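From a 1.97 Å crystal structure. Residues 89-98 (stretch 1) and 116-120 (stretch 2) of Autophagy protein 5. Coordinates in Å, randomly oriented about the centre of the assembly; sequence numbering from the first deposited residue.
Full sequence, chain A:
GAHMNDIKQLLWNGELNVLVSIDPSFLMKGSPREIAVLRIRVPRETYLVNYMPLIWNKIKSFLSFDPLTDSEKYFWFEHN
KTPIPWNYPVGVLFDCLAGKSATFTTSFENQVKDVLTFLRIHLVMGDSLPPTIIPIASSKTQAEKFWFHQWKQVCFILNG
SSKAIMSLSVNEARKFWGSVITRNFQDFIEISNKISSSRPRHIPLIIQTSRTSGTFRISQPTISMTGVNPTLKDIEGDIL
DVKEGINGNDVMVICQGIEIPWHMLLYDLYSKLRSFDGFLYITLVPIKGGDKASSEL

Stretch 1, residues 89-98: PVGVLFDCLA
Stretch 2 116-120: LTFLR

Leu119 is the centre of the contact. Its CA-to-CB bond points toward the helix of stretch 1, and its area covered by the other stretch, 87 Å², is the largest of any residue here. Its rotamer is chi1 t (-177°) and chi2 p (59°). The two methyls reach different residues. Leu119 CD1 lies 3.5 Å from Leu97 CD1 and 4.5 Å from Phe94 CD1. Leu119 CD2 lies 4.2 Å from Val90 CG1. Val90, Phe94 and Leu97 are spaced by four and three residues, so helical periodicity brings them to one side, and Leu119 packs against all three. These contacts are apolar: they exclude water and need no directional bond.

Val90 has chi1 t (174°). The CA-to-CB bonds of Leu97 and Leu93 point toward the strand. Leu97 has chi1 m (-61°) and chi2 t (172°); Leu93 has chi1 m (-71°) and chi2 t (175°). Leu93 CB is still 5.3 Å from Leu119 CD2.

The helix runs from Val90 to Ala98, with phi/psi near -65/-38. Pro89 is its N-cap, at phi/psi -56/146. Pro89 O accepts from Leu93 N at 3.0 Å. The i to i+4 series continues from Phe94 N to Val90 O at 2.9 Å through Ala98 N to Phe94 O at 2.7 Å. Stretch 2 is extended. Phi/psi is -95/111 at Thr117, -154/164 at Phe118, -114/121 at Leu119 and -94/118 at Arg120. The helix and strand axes cross at 90° and approach to 10.0 Å. The nearest CA atoms are those of Phe94 and Leu119, 7.1 Å apart.

Phe94 carries the contact outward. Its CA-to-CB bond points sideways, but chi1 t (-177°) and chi2 79° bring the ring end nearer to stretch 2. Phe94 CZ meets Thr117 CG2 at 3.6 Å, in an oblique approach. Thr117 has chi1 m (-61°), and this contact uses its methyl. Leu119 CD1 sits at the edge of the Phe94 ring, near its plane.

The polar edge is slight. Phe118 O also lies near the plane of the Phe94 ring, 4.3 Å from Phe94 CE1. The CA-to-CB bond of Phe118 points away from the helix, with chi1 p (71°) and chi2 -58°. Arg120 is exposed; its chi1 to chi3 are all t, and its end leads away. Asp95 is out of reach, and its carboxylate is hydrogen-bonded elsewhere in the structure. No hydrogen bond joins the two stretches. The contact buries 242 Å², both sides summed, and rests on apolar packing.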

# COMPACT_ATOMS: atom_id res chain seq x y z
N PRO A 89 -0.78 0.73 2.20
CA PRO A 89 -1.03 0.23 0.85
C PRO A 89 -0.40 -1.14 0.69
O PRO A 89 0.66 -1.41 1.26
CB PRO A 89 -0.34 1.27 -0.04
CG PRO A 89 -0.46 2.54 0.77
CD PRO A 89 -0.14 2.06 2.17
N VAL A 90 -1.03 -2.01 -0.09
CA VAL A 90 -0.53 -3.35 -0.33
C VAL A 90 0.91 -3.34 -0.84
O VAL A 90 1.73 -4.16 -0.44
CB VAL A 90 -1.44 -4.09 -1.36
CG1 VAL A 90 -0.84 -5.44 -1.74
CG2 VAL A 90 -2.82 -4.28 -0.75
N GLY A 91 1.22 -2.39 -1.73
CA GLY A 91 2.57 -2.32 -2.27
C GLY A 91 3.61 -1.98 -1.22
O GLY A 91 4.75 -2.43 -1.28
N VAL A 92 3.21 -1.16 -0.25
CA VAL A 92 4.09 -0.76 0.85
C VAL A 92 4.33 -1.96 1.77
O VAL A 92 5.43 -2.16 2.28
CB VAL A 92 3.48 0.42 1.64
CG1 VAL A 92 4.31 0.72 2.90
CG2 VAL A 92 3.45 1.68 0.75
N LEU A 93 3.28 -2.75 1.99
CA LEU A 93 3.42 -3.94 2.82
C LEU A 93 4.36 -4.90 2.10
O LEU A 93 5.25 -5.51 2.71
CB LEU A 93 2.06 -4.62 3.02
CG LEU A 93 1.03 -3.92 3.93
CD1 LEU A 93 -0.29 -4.68 3.90
CD2 LEU A 93 1.56 -3.84 5.35
N PHE A 94 4.18 -5.00 0.78
CA PHE A 94 5.01 -5.89 -0.03
C PHE A 94 6.48 -5.49 0.03
O PHE A 94 7.35 -6.34 0.23
CB PHE A 94 4.55 -5.87 -1.50
CG PHE A 94 5.31 -6.81 -2.39
CD1 PHE A 94 5.01 -8.17 -2.40
CD2 PHE A 94 6.34 -6.34 -3.20
CE1 PHE A 94 5.73 -9.05 -3.22
CE2 PHE A 94 7.06 -7.21 -4.01
CZ PHE A 94 6.76 -8.57 -4.03
N ASP A 95 6.76 -4.21 -0.17
CA ASP A 95 8.13 -3.71 -0.14
C ASP A 95 8.79 -4.02 1.19
O ASP A 95 9.96 -4.37 1.26
CB ASP A 95 8.17 -2.20 -0.39
CG ASP A 95 7.81 -1.83 -1.81
OD1 ASP A 95 7.58 -2.74 -2.62
OD2 ASP A 95 7.77 -0.62 -2.12
N CYS A 96 8.02 -3.88 2.27
CA CYS A 96 8.53 -4.14 3.60
C CYS A 96 8.88 -5.62 3.78
O CYS A 96 9.83 -5.95 4.48
CB CYS A 96 7.50 -3.72 4.64
SG CYS A 96 7.95 -4.22 6.30
N LEU A 97 8.11 -6.49 3.14
CA LEU A 97 8.35 -7.93 3.25
C LEU A 97 9.38 -8.45 2.24
O LEU A 97 10.12 -9.38 2.54
CB LEU A 97 7.03 -8.70 3.05
CG LEU A 97 5.91 -8.43 4.06
CD1 LEU A 97 4.63 -9.13 3.61
CD2 LEU A 97 6.34 -8.92 5.44
N ALA A 98 9.42 -7.84 1.06
CA ALA A 98 10.34 -8.25 0.00
C ALA A 98 11.81 -7.98 0.31
O ALA A 98 12.68 -8.77 -0.05
CB ALA A 98 9.96 -7.57 -1.31
N LEU A 116 8.34 -17.18 -8.56
CA LEU A 116 6.97 -16.68 -8.48
C LEU A 116 6.96 -15.52 -7.50
O LEU A 116 7.33 -15.67 -6.34
CB LEU A 116 6.01 -17.76 -7.99
CG LEU A 116 4.57 -17.28 -7.74
CD1 LEU A 116 3.97 -16.75 -9.03
CD2 LEU A 116 3.73 -18.41 -7.18
N THR A 117 6.56 -14.35 -7.98
CA THR A 117 6.48 -13.19 -7.10
C THR A 117 5.04 -13.12 -6.60
O THR A 117 4.13 -12.86 -7.38
CB THR A 117 6.81 -11.88 -7.84
OG1 THR A 117 8.15 -11.95 -8.36
CG2 THR A 117 6.71 -10.70 -6.89
N PHE A 118 4.83 -13.37 -5.32
CA PHE A 118 3.48 -13.30 -4.78
C PHE A 118 3.49 -12.99 -3.30
O PHE A 118 4.51 -13.10 -2.63
CB PHE A 118 2.72 -14.62 -5.03
CG PHE A 118 3.21 -15.78 -4.22
CD1 PHE A 118 4.54 -16.20 -4.28
CD2 PHE A 118 2.33 -16.48 -3.40
CE1 PHE A 118 4.98 -17.30 -3.55
CE2 PHE A 118 2.76 -17.58 -2.66
CZ PHE A 118 4.09 -17.99 -2.73
N LEU A 119 2.33 -12.58 -2.80
CA LEU A 119 2.17 -12.24 -1.40
C LEU A 119 1.23 -13.24 -0.75
O LEU A 119 0.08 -13.39 -1.16
CB LEU A 119 1.61 -10.82 -1.28
CG LEU A 119 1.43 -10.24 0.13
CD1 LEU A 119 2.76 -10.21 0.86
CD2 LEU A 119 0.85 -8.83 0.01
N ARG A 120 1.73 -13.92 0.27
CA ARG A 120 0.95 -14.91 0.99
C ARG A 120 0.29 -14.27 2.21
O ARG A 120 0.98 -13.79 3.11
CB ARG A 120 1.86 -16.06 1.41
CG ARG A 120 1.15 -17.38 1.58
CD ARG A 120 2.12 -18.54 1.38
NE ARG A 120 1.41 -19.78 1.10
CZ ARG A 120 1.98 -20.86 0.57
NH1 ARG A 120 3.27 -20.85 0.26
NH2 ARG A 120 1.25 -21.95 0.34